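Local coordinates for protein CaaX farnesyltransferase beta subunit Ram1 (Aspergillus fumigatus, PDB 4LNB) that probably catalyses, as the peptide-binding beta subunit of a zinc-dependent heterodimer, transfer of farnesyl from farnesyl diphosphate to a cysteine near the C-terminus of target proteins, at residues Glu249-Ala254 / Pro289-Arg294; Leu363-Tyr368 / Ser431-Tyr436. All coordinates share one frame; numbering follows the deposited sequence. Where two conformers were deposited one is given.

Contact 1 (Glu249-Ala254 / Pro289-Arg294); sequences EDVRGA and PEYLSR. With ED5 (tert-butyl 4-({(2-{(4-cyanophenyl)[(1-methyl-1H-imidazol-5-yl)methyl]amino}ethyl)[(2-methylphenyl)sulfonyl]amino}methyl)piperidine-1-carboxylate), chain H; FPP (farnesyl diphosphate), chain F.
The ring of Tyr291 reaches from helix 288-293 toward Glu249 and Val251, at the start of helix 251-263, and both meet it obliquely. Glu249 OE2 stands 3.7 Å from Tyr291 CE1, its carboxylate turned only 17° from the ring plane. Val251 CG1 packs beside Tyr291 CE2 and Leu292 CD2, but in one of two conformers, so this touch is less certain. A water and Arg294 NH2 lie in the ring plane at its edge, while the Arg294 guanidinium has Tyr291 CA over one face, offset toward the rim. With CG anti to the backbone N (chi1 164°), Tyr291 extends its hydroxyl to the backbone between Asp250 and Val251. The water then joins the two segments: it donates to Glu249 O at 2.9 Å and lies 2.6 Å from Tyr291 OH.

The other flat pair is Asp250 and Arg252, of which the guanidinium meets the inhibitor. Asp250 CG lies at the in-plane edge of the Arg252 guanidinium, which grips the carboxylate side-on: NE bonds OD1, and NH2 makes a salt bridge to OD2 at 3.0 Å. OD1 also accepts from Gly253 N at 3.1 Å, so Asp250 is the N-cap of helix 251-263. Over the centre of one guanidinium face sits the inhibitor's nitrile nitrogen, ED5 NAF, 3.5 Å from Arg252 CZ.

Glu248 gives Arg252 NH2 a second carboxylate, and Tyr123 of the alpha subunit packs on the Arg252 side chain. Across the interface, apolar packing and a carboxylate beside the ring are supplemented by one water bridge. The carboxylate that caps the helix also holds the guanidinium in place, and the positive charge of that group would favour the electron-rich end of the nitrile resting on its face.

Contact 2 (Leu363-Tyr368 / Ser431-Tyr436); sequences LVDGCY and SYHTCY. With ZN (zinc ion), chain G; ED5 (tert-butyl 4-({(2-{(4-cyanophenyl)[(1-methyl-1H-imidazol-5-yl)methyl]amino}ethyl)[(2-methylphenyl)sulfonyl]amino}methyl)piperidine-1-carboxylate), chain H; FPP (farnesyl diphosphate), chain F.
Cys367 directs CB toward helix 431-444. This atom packs 3.5 Å from Tyr432 CE2, with His433 CD2 and Tyr436 CB also beside it. From there chi1 of 71° turns SG between the backbone N and the carbonyl carbon, which swings the sulfur to the zinc ion, 2.4 Å from SG. The same sulfur approaches the Tyr432 ring at its edge and comes 3.3 Å from Tyr432 OH, a hydroxyl hydrogen-bonded to Trp371. It also lies above one face of the Tyr368 ring, displaced toward the rim.

The remaining zinc ligands come from both segments and the inhibitor. Asp365 binds with both carboxylate oxygens but unequally, OD2 at 2.0 Å from the zinc ion and OD1 at 2.5 Å. His433 adds NE2, 2.0 Å from the metal. These two side chains meet at about a right angle, yet the Asp365 carboxylate and the His433 ring are tilted only 27° apart, with Asp365 OD1 at the ring's edge. Imidazole nitrogen NBC of ED5 completes the set, 2.1 Å from the zinc ion.

Asp365 OD1 also accepts from Cys367 N at 2.9 Å, almost straight at 174° but from well above the carboxylate plane. This capping bond and the type I turn from Asp365 to Tyr368 hold Asp365 and Cys367 close together, consistent with both reaching one metal. Tyr432 is layered between Tyr436 CD2 on one ring face and ED5 CAY on the opposite one, while CD2 of Tyr432 covers the centre of a His433 face.

An Asp-Cys pair from a turn and a histidine from a helix are the hallmark of the zinc site of protein prenyltransferase beta subunits, set here in the alpha-alpha toroid, with the ED5 imidazole as an additional ligand on the metal.

How the contacts relate
Contact 1 (249-254 with 289-294) precedes contact 2 (363-368 with 431-436) along the chain, and the two do not touch: their centres are 23 Å apart and their nearest atoms about 10 Å. Two ligands span the interval within the toroid. Farnesyl diphosphate lays its far isoprenoid end against contact 1, C14 being 3.7 Å from Arg252 CG, and its diphosphate reaches contact 2, where Tyr368 OH donates to O2B at 2.6 Å. His311, Arg359 and Lys362 also bind it. The inhibitor runs alongside, its cyanophenyl arm toward contact 1 and its imidazole on the zinc of contact 2, so the contacts line two separate parts of one ligand-filled pocket.

Contact 1 (Glu249-Ala254 / Pro289-Arg294)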
loop_
_atom_site.group_PDB
_atom_site.type_symbol
_atom_site.label_atom_id
_atom_site.label_comp_id
_atom_site.label_asym_id
_atom_site.label_seq_id
_atom_site.Cartn_x
_atom_site.Cartn_y
_atom_site.Cartn_z
ATOM N N GLU B 249 -11.596 1.374 -8.351
ATOM C CA GLU B 249 -11.985 1.330 -6.948
ATOM C C GLU B 249 -10.995 0.480 -6.163
ATOM O O GLU B 249 -10.893 -0.728 -6.378
ATOM C CB GLU B 249 -13.398 0.765 -6.775
ATOM C CG GLU B 249 -13.772 0.602 -5.309
ATOM C CD GLU B 249 -15.197 0.149 -5.080
ATOM O OE1 GLU B 249 -15.881 -0.261 -6.040
ATOM O OE2 GLU B 249 -15.631 0.205 -3.914
ATOM N N ASP B 250 -10.254 1.111 -5.260
ATOM C CA ASP B 250 -9.358 0.366 -4.383
ATOM C C ASP B 250 -9.266 1.026 -3.010
ATOM O O ASP B 250 -9.804 2.118 -2.814
ATOM C CB ASP B 250 -7.978 0.144 -5.025
ATOM C CG ASP B 250 -7.281 1.436 -5.414
ATOM O OD1 ASP B 250 -7.379 2.435 -4.672
ATOM O OD2 ASP B 250 -6.615 1.445 -6.474
ATOM N N VAL B 251 -8.600 0.364 -2.065
ATOM C CA VAL B 251 -8.576 0.868 -0.694
ATOM C C VAL B 251 -7.798 2.176 -0.580
ATOM O O VAL B 251 -8.057 2.972 0.323
ATOM C CB VAL B 251 -8.057 -0.171 0.329
ATOM C CG1 VAL B 251 -8.902 -1.438 0.277
ATOM C CG2 VAL B 251 -6.604 -0.486 0.086
ATOM N N ARG B 252 -6.871 2.408 -1.504
ATOM C CA ARG B 252 -6.165 3.681 -1.579
ATOM C C ARG B 252 -7.185 4.798 -1.771
ATOM O O ARG B 252 -7.088 5.861 -1.154
ATOM C CB ARG B 252 -5.166 3.665 -2.741
ATOM C CG ARG B 252 -4.810 5.039 -3.274
ATOM C CD ARG B 252 -4.076 4.950 -4.603
ATOM N NE ARG B 252 -4.878 4.291 -5.630
ATOM C CZ ARG B 252 -4.811 4.576 -6.926
ATOM N NH1 ARG B 252 -3.985 5.518 -7.359
ATOM N NH2 ARG B 252 -5.576 3.922 -7.791
ATOM N N GLY B 253 -8.184 4.536 -2.610
ATOM C CA GLY B 253 -9.267 5.479 -2.832
ATOM C C GLY B 253 -10.048 5.789 -1.567
ATOM O O GLY B 253 -10.342 6.948 -1.275
ATOM N N ALA B 254 -10.377 4.750 -0.804
ATOM C CA ALA B 254 -11.128 4.929 0.434
ATOM C C ALA B 254 -10.330 5.739 1.460
ATOM O O ALA B 254 -10.860 6.650 2.096
ATOM C CB ALA B 254 -11.525 3.582 1.014
ATOM N N PRO B 289 -16.372 0.108 6.558
ATOM C CA PRO B 289 -15.548 -0.890 7.251
ATOM C C PRO B 289 -15.845 -2.325 6.799
ATOM O O PRO B 289 -14.944 -3.165 6.823
ATOM C CB PRO B 289 -15.918 -0.692 8.725
ATOM C CG PRO B 289 -17.273 -0.077 8.697
ATOM C CD PRO B 289 -17.280 0.809 7.488
ATOM N N GLU B 290 -17.082 -2.596 6.387
ATOM C CA GLU B 290 -17.427 -3.899 5.822
ATOM C C GLU B 290 -16.645 -4.154 4.534
ATOM O O GLU B 290 -16.126 -5.248 4.319
ATOM C CB GLU B 290 -18.932 -4.004 5.556
ATOM C CG GLU B 290 -19.795 -3.990 6.811
ATOM C CD GLU B 290 -20.094 -2.586 7.312
ATOM O OE1 GLU B 290 -19.554 -1.614 6.744
ATOM O OE2 GLU B 290 -20.881 -2.456 8.272
ATOM N N TYR B 291 -16.571 -3.137 3.680
ATOM C CA TYR B 291 -15.761 -3.202 2.471
ATOM C C TYR B 291 -14.296 -3.503 2.795
ATOM O O TYR B 291 -13.679 -4.375 2.182
ATOM C CB TYR B 291 -15.881 -1.888 1.691
ATOM C CG TYR B 291 -14.822 -1.686 0.630
ATOM C CD1 TYR B 291 -14.922 -2.306 -0.610
ATOM C CD2 TYR B 291 -13.731 -0.860 0.863
ATOM C CE1 TYR B 291 -13.955 -2.113 -1.583
ATOM C CE2 TYR B 291 -12.763 -0.666 -0.096
ATOM C CZ TYR B 291 -12.880 -1.290 -1.317
ATOM O OH TYR B 291 -11.912 -1.089 -2.273
ATOM N N LEU B 292 -13.740 -2.789 3.769
ATOM C CA LEU B 292 -12.351 -3.010 4.153
ATOM C C LEU B 292 -12.137 -4.435 4.673
ATOM O O LEU B 292 -11.103 -5.051 4.414
ATOM C CB LEU B 292 -11.907 -1.965 5.182
ATOM C CG LEU B 292 -11.954 -0.523 4.661
ATOM C CD1 LEU B 292 -11.647 0.476 5.770
ATOM C CD2 LEU B 292 -10.998 -0.336 3.486
ATOM N N SER B 293 -13.125 -4.965 5.388
ATOM C CA SER B 293 -13.048 -6.335 5.889
ATOM C C SER B 293 -12.941 -7.337 4.737
ATOM O O SER B 293 -12.221 -8.335 4.828
ATOM C CB SER B 293 -14.269 -6.660 6.751
ATOM O OG SER B 293 -14.276 -8.028 7.126
ATOM N N ARG B 294 -13.643 -7.053 3.646
ATOM C CA ARG B 294 -13.633 -7.933 2.480
ATOM C C ARG B 294 -12.342 -7.824 1.666
ATOM O O ARG B 294 -12.166 -8.528 0.666
ATOM C CB ARG B 294 -14.845 -7.654 1.585
ATOM C CG ARG B 294 -16.186 -7.874 2.275
ATOM C CD ARG B 294 -17.343 -7.898 1.282
ATOM N NE ARG B 294 -17.434 -6.662 0.512
ATOM C CZ ARG B 294 -18.124 -5.592 0.891
ATOM N NH1 ARG B 294 -18.792 -5.597 2.037
ATOM N NH2 ARG B 294 -18.145 -4.512 0.122
HETATM O OAG ED5 H . 12.102 8.316 -10.347
HETATM C CBE ED5 H . 10.985 8.773 -10.468
HETATM O OBD ED5 H . 10.719 9.681 -11.525
HETATM C CBP ED5 H . 10.859 9.345 -12.915
HETATM C CAC ED5 H . 9.880 10.139 -13.693
HETATM C CAD ED5 H . 12.221 9.648 -13.422
HETATM C CAE ED5 H . 10.566 7.852 -13.123
HETATM N NBL ED5 H . 9.861 8.078 -9.800
HETATM C CAX ED5 H . 10.063 6.853 -9.013
HETATM C CAV ED5 H . 9.433 6.931 -7.654
HETATM C CAW ED5 H . 8.475 8.534 -9.857
HETATM C CAU ED5 H . 7.814 8.585 -8.504
HETATM C CBK ED5 H . 8.014 7.353 -7.698
HETATM C CBB ED5 H . 7.141 6.209 -8.261
HETATM N NBN ED5 H . 5.650 6.495 -8.388
HETATM S SBQ ED5 H . 4.981 5.685 -9.698
HETATM O OAI ED5 H . 3.588 5.388 -9.478
HETATM O OAH ED5 H . 5.687 4.449 -9.914
HETATM C CBJ ED5 H . 5.187 6.699 -11.153
HETATM C CAN ED5 H . 5.983 6.211 -12.198
HETATM C CAL ED5 H . 6.182 6.984 -13.376
HETATM C CAK ED5 H . 5.583 8.236 -13.493
HETATM C CAM ED5 H . 4.791 8.731 -12.456
HETATM C CBF ED5 H . 4.589 7.961 -11.273
HETATM C CAA ED5 H . 3.736 8.529 -10.189
HETATM C CAZ ED5 H . 4.893 6.288 -7.078
HETATM C CAY ED5 H . 5.134 4.999 -6.245
HETATM N NBM ED5 H . 4.713 3.715 -6.811
HETATM C CBH ED5 H . 3.253 3.427 -7.006
HETATM C CAQ ED5 H . 2.854 2.372 -7.834
HETATM C CAO ED5 H . 1.484 2.114 -8.016
HETATM C CAR ED5 H . 2.289 4.227 -6.356
HETATM C CAP ED5 H . 0.930 3.969 -6.536
HETATM C CBG ED5 H . 0.526 2.914 -7.364
HETATM C CAJ ED5 H . -0.923 2.648 -7.557
HETATM N NAF ED5 H . -2.212 2.435 -7.749
HETATM C CBA ED5 H . 5.718 2.699 -7.183
HETATM C CBI ED5 H . 6.499 2.099 -6.019
HETATM C CAS ED5 H . 7.740 2.517 -5.539
HETATM N NBC ED5 H . 8.055 1.726 -4.510
HETATM C CAT ED5 H . 7.064 0.859 -4.331
HETATM N NBO ED5 H . 6.111 1.085 -5.253
HETATM C CAB ED5 H . 4.868 0.336 -5.394
HETATM C C1 FPP F . 3.025 -3.003 -6.473
HETATM O O1 FPP F . 4.118 -2.466 -7.150
HETATM C C2 FPP F . 2.538 -2.319 -5.364
HETATM C C3 FPP F . 1.100 -1.860 -5.258
HETATM C C4 FPP F . 0.294 -2.371 -6.428
HETATM C C5 FPP F . 1.009 -0.330 -5.139
HETATM C C6 FPP F . 0.779 0.277 -3.775
HETATM C C7 FPP F . 0.370 1.615 -3.668
HETATM C C8 FPP F . 1.341 2.692 -3.227
HETATM C C10 FPP F . 2.703 2.138 -2.915
HETATM C C9 FPP F . 0.811 3.444 -2.019
HETATM C C11 FPP F . -0.622 3.947 -2.081
HETATM C C12 FPP F . -1.174 4.581 -0.971
HETATM C C13 FPP F . -1.927 5.885 -1.140
HETATM C C14 FPP F . -1.623 6.610 -2.421
HETATM C C15 FPP F . -1.922 6.753 0.082
HETATM P PA FPP F . 5.498 -3.210 -7.268
HETATM O O1A FPP F . 5.339 -4.612 -7.813
HETATM O O2A FPP F . 6.364 -2.400 -8.207
HETATM O O3A FPP F . 6.194 -3.196 -5.853
HETATM P PB FPP F . 6.468 -4.449 -4.942
HETATM O O1B FPP F . 5.171 -5.135 -4.591
HETATM O O2B FPP F . 7.117 -3.932 -3.675
HETATM O O3B FPP F . 7.410 -5.399 -5.628
HETATM O O HOH W 1 -12.232 -2.440 -4.470
#

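Contact 2 (Leu363-Tyr368 / Ser431-Tyr436)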
loop_
_atom_site.group_PDB
_atom_site.type_symbol
_atom_site.label_atom_id
_atom_site.label_comp_id
_atom_site.label_asym_id
_atom_site.label_seq_id
_atom_site.Cartn_x
_atom_site.Cartn_y
_atom_site.Cartn_z
ATOM N N LEU B 363 10.868 -8.073 -2.584
ATOM C CA LEU B 363 12.078 -7.474 -2.008
ATOM C C LEU B 363 11.822 -6.318 -1.038
ATOM O O LEU B 363 10.788 -5.647 -1.106
ATOM C CB LEU B 363 13.012 -6.994 -3.123
ATOM C CG LEU B 363 13.392 -8.005 -4.208
ATOM C CD1 LEU B 363 14.099 -7.301 -5.354
ATOM C CD2 LEU B 363 14.267 -9.108 -3.633
ATOM N N VAL B 364 12.777 -6.086 -0.139
ATOM C CA VAL B 364 12.714 -4.924 0.739
ATOM C C VAL B 364 12.735 -3.639 -0.089
ATOM O O VAL B 364 13.247 -3.616 -1.206
ATOM C CB VAL B 364 13.869 -4.897 1.759
ATOM C CG1 VAL B 364 13.780 -6.100 2.697
ATOM C CG2 VAL B 364 15.216 -4.860 1.045
ATOM N N ASP B 365 12.163 -2.578 0.469
ATOM C CA ASP B 365 12.078 -1.288 -0.207
ATOM C C ASP B 365 11.898 -0.235 0.875
ATOM O O ASP B 365 11.030 -0.362 1.738
ATOM C CB ASP B 365 10.898 -1.294 -1.192
ATOM C CG ASP B 365 10.696 0.042 -1.909
ATOM O OD1 ASP B 365 11.185 1.097 -1.448
ATOM O OD2 ASP B 365 10.013 0.033 -2.954
ATOM N N GLY B 366 12.729 0.803 0.827
ATOM C CA GLY B 366 12.722 1.837 1.847
ATOM C C GLY B 366 11.407 2.582 2.021
ATOM O O GLY B 366 11.152 3.133 3.087
ATOM N N CYS B 367 10.567 2.625 0.991
ATOM C CA CYS B 367 9.303 3.350 1.131
ATOM C C CYS B 367 8.328 2.608 2.045
ATOM O O CYS B 367 7.429 3.216 2.635
ATOM C CB CYS B 367 8.663 3.658 -0.230
ATOM S SG CYS B 367 7.985 2.232 -1.101
ATOM N N TYR B 368 8.520 1.301 2.187
ATOM C CA TYR B 368 7.672 0.516 3.084
ATOM C C TYR B 368 8.029 0.771 4.548
ATOM O O TYR B 368 7.321 0.328 5.450
ATOM C CB TYR B 368 7.725 -0.979 2.740
ATOM C CG TYR B 368 7.238 -1.262 1.339
ATOM C CD1 TYR B 368 6.085 -0.654 0.853
ATOM C CD2 TYR B 368 7.947 -2.096 0.486
ATOM C CE1 TYR B 368 5.635 -0.888 -0.440
ATOM C CE2 TYR B 368 7.505 -2.335 -0.818
ATOM C CZ TYR B 368 6.349 -1.729 -1.268
ATOM O OH TYR B 368 5.907 -1.957 -2.552
ATOM N N SER B 431 12.218 11.726 -4.765
ATOM C CA SER B 431 11.604 12.440 -3.648
ATOM C C SER B 431 10.524 11.612 -2.943
ATOM O O SER B 431 10.256 11.822 -1.757
ATOM C CB SER B 431 11.065 13.811 -4.080
ATOM O OG SER B 431 10.003 13.691 -5.006
ATOM N N TYR B 432 9.917 10.678 -3.674
ATOM C CA TYR B 432 8.949 9.744 -3.092
ATOM C C TYR B 432 9.632 8.857 -2.055
ATOM O O TYR B 432 9.167 8.735 -0.916
ATOM C CB TYR B 432 8.285 8.887 -4.186
ATOM C CG TYR B 432 7.572 7.643 -3.674
ATOM C CD1 TYR B 432 6.241 7.689 -3.277
ATOM C CD2 TYR B 432 8.231 6.418 -3.605
ATOM C CE1 TYR B 432 5.590 6.550 -2.810
ATOM C CE2 TYR B 432 7.593 5.281 -3.142
ATOM C CZ TYR B 432 6.276 5.350 -2.744
ATOM O OH TYR B 432 5.654 4.211 -2.285
ATOM N N HIS B 433 10.735 8.233 -2.450
ATOM C CA HIS B 433 11.464 7.362 -1.535
ATOM C C HIS B 433 12.165 8.139 -0.428
ATOM O O HIS B 433 12.388 7.610 0.660
ATOM C CB HIS B 433 12.443 6.459 -2.289
ATOM C CG HIS B 433 11.774 5.315 -2.983
ATOM N ND1 HIS B 433 11.512 5.315 -4.335
ATOM C CD2 HIS B 433 11.283 4.148 -2.502
ATOM C CE1 HIS B 433 10.899 4.190 -4.662
ATOM N NE2 HIS B 433 10.747 3.465 -3.568
ATOM N N THR B 434 12.505 9.393 -0.703
ATOM C CA THR B 434 13.101 10.238 0.322
ATOM C C THR B 434 12.057 10.541 1.390
ATOM O O THR B 434 12.318 10.398 2.585
ATOM C CB THR B 434 13.661 11.546 -0.268
ATOM O OG1 THR B 434 14.717 11.238 -1.186
ATOM C CG2 THR B 434 14.212 12.441 0.836
ATOM N N CYS B 435 10.867 10.938 0.950
ATOM C CA CYS B 435 9.781 11.253 1.871
ATOM C C CYS B 435 9.437 10.077 2.790
ATOM O O CYS B 435 9.375 10.227 4.014
ATOM C CB CYS B 435 8.535 11.703 1.098
ATOM S SG CYS B 435 7.025 11.801 2.094
ATOM N N TYR B 436 9.226 8.903 2.207
ATOM C CA TYR B 436 8.718 7.786 2.996
ATOM C C TYR B 436 9.774 7.041 3.821
ATOM O O TYR B 436 9.449 6.477 4.864
ATOM C CB TYR B 436 7.869 6.846 2.140
ATOM C CG TYR B 436 6.558 7.489 1.735
ATOM C CD1 TYR B 436 5.637 7.889 2.698
ATOM C CD2 TYR B 436 6.243 7.701 0.398
ATOM C CE1 TYR B 436 4.434 8.479 2.343
ATOM C CE2 TYR B 436 5.036 8.294 0.031
ATOM C CZ TYR B 436 4.140 8.677 1.006
ATOM O OH TYR B 436 2.945 9.266 0.653
HETATM ZN ZN ZN G . 9.450 1.991 -3.020
HETATM O OAG ED5 H . 12.102 8.316 -10.347
HETATM C CBE ED5 H . 10.985 8.773 -10.468
HETATM O OBD ED5 H . 10.719 9.681 -11.525
HETATM C CBP ED5 H . 10.859 9.345 -12.915
HETATM C CAC ED5 H . 9.880 10.139 -13.693
HETATM C CAD ED5 H . 12.221 9.648 -13.422
HETATM C CAE ED5 H . 10.566 7.852 -13.123
HETATM N NBL ED5 H . 9.861 8.078 -9.800
HETATM C CAX ED5 H . 10.063 6.853 -9.013
HETATM C CAV ED5 H . 9.433 6.931 -7.654
HETATM C CAW ED5 H . 8.475 8.534 -9.857
HETATM C CAU ED5 H . 7.814 8.585 -8.504
HETATM C CBK ED5 H . 8.014 7.353 -7.698
HETATM C CBB ED5 H . 7.141 6.209 -8.261
HETATM N NBN ED5 H . 5.650 6.495 -8.388
HETATM S SBQ ED5 H . 4.981 5.685 -9.698
HETATM O OAI ED5 H . 3.588 5.388 -9.478
HETATM O OAH ED5 H . 5.687 4.449 -9.914
HETATM C CBJ ED5 H . 5.187 6.699 -11.153
HETATM C CAN ED5 H . 5.983 6.211 -12.198
HETATM C CAL ED5 H . 6.182 6.984 -13.376
HETATM C CAK ED5 H . 5.583 8.236 -13.493
HETATM C CAM ED5 H . 4.791 8.731 -12.456
HETATM C CBF ED5 H . 4.589 7.961 -11.273
HETATM C CAA ED5 H . 3.736 8.529 -10.189
HETATM C CAZ ED5 H . 4.893 6.288 -7.078
HETATM C CAY ED5 H . 5.134 4.999 -6.245
HETATM N NBM ED5 H . 4.713 3.715 -6.811
HETATM C CBH ED5 H . 3.253 3.427 -7.006
HETATM C CAQ ED5 H . 2.854 2.372 -7.834
HETATM C CAO ED5 H . 1.484 2.114 -8.016
HETATM C CAR ED5 H . 2.289 4.227 -6.356
HETATM C CAP ED5 H . 0.930 3.969 -6.536
HETATM C CBG ED5 H . 0.526 2.914 -7.364
HETATM C CAJ ED5 H . -0.923 2.648 -7.557
HETATM N NAF ED5 H . -2.212 2.435 -7.749
HETATM C CBA ED5 H . 5.718 2.699 -7.183
HETATM C CBI ED5 H . 6.499 2.099 -6.019
HETATM C CAS ED5 H . 7.740 2.517 -5.539
HETATM N NBC ED5 H . 8.055 1.726 -4.510
HETATM C CAT ED5 H . 7.064 0.859 -4.331
HETATM N NBO ED5 H . 6.111 1.085 -5.253
HETATM C CAB ED5 H . 4.868 0.336 -5.394
HETATM C C1 FPP F . 3.025 -3.003 -6.473
HETATM O O1 FPP F . 4.118 -2.466 -7.150
HETATM C C2 FPP F . 2.538 -2.319 -5.364
HETATM C C3 FPP F . 1.100 -1.860 -5.258
HETATM C C4 FPP F . 0.294 -2.371 -6.428
HETATM C C5 FPP F . 1.009 -0.330 -5.139
HETATM C C6 FPP F . 0.779 0.277 -3.775
HETATM C C7 FPP F . 0.370 1.615 -3.668
HETATM C C8 FPP F . 1.341 2.692 -3.227
HETATM C C10 FPP F . 2.703 2.138 -2.915
HETATM C C9 FPP F . 0.811 3.444 -2.019
HETATM C C11 FPP F . -0.622 3.947 -2.081
HETATM C C12 FPP F . -1.174 4.581 -0.971
HETATM C C13 FPP F . -1.927 5.885 -1.140
HETATM C C14 FPP F . -1.623 6.610 -2.421
HETATM C C15 FPP F . -1.922 6.753 0.082
HETATM P PA FPP F . 5.498 -3.210 -7.268
HETATM O O1A FPP F . 5.339 -4.612 -7.813
HETATM O O2A FPP F . 6.364 -2.400 -8.207
HETATM O O3A FPP F . 6.194 -3.196 -5.853
HETATM P PB FPP F . 6.468 -4.449 -4.942
HETATM O O1B FPP F . 5.171 -5.135 -4.591
HETATM O O2B FPP F . 7.117 -3.932 -3.675
HETATM O O3B FPP F . 7.410 -5.399 -5.628
#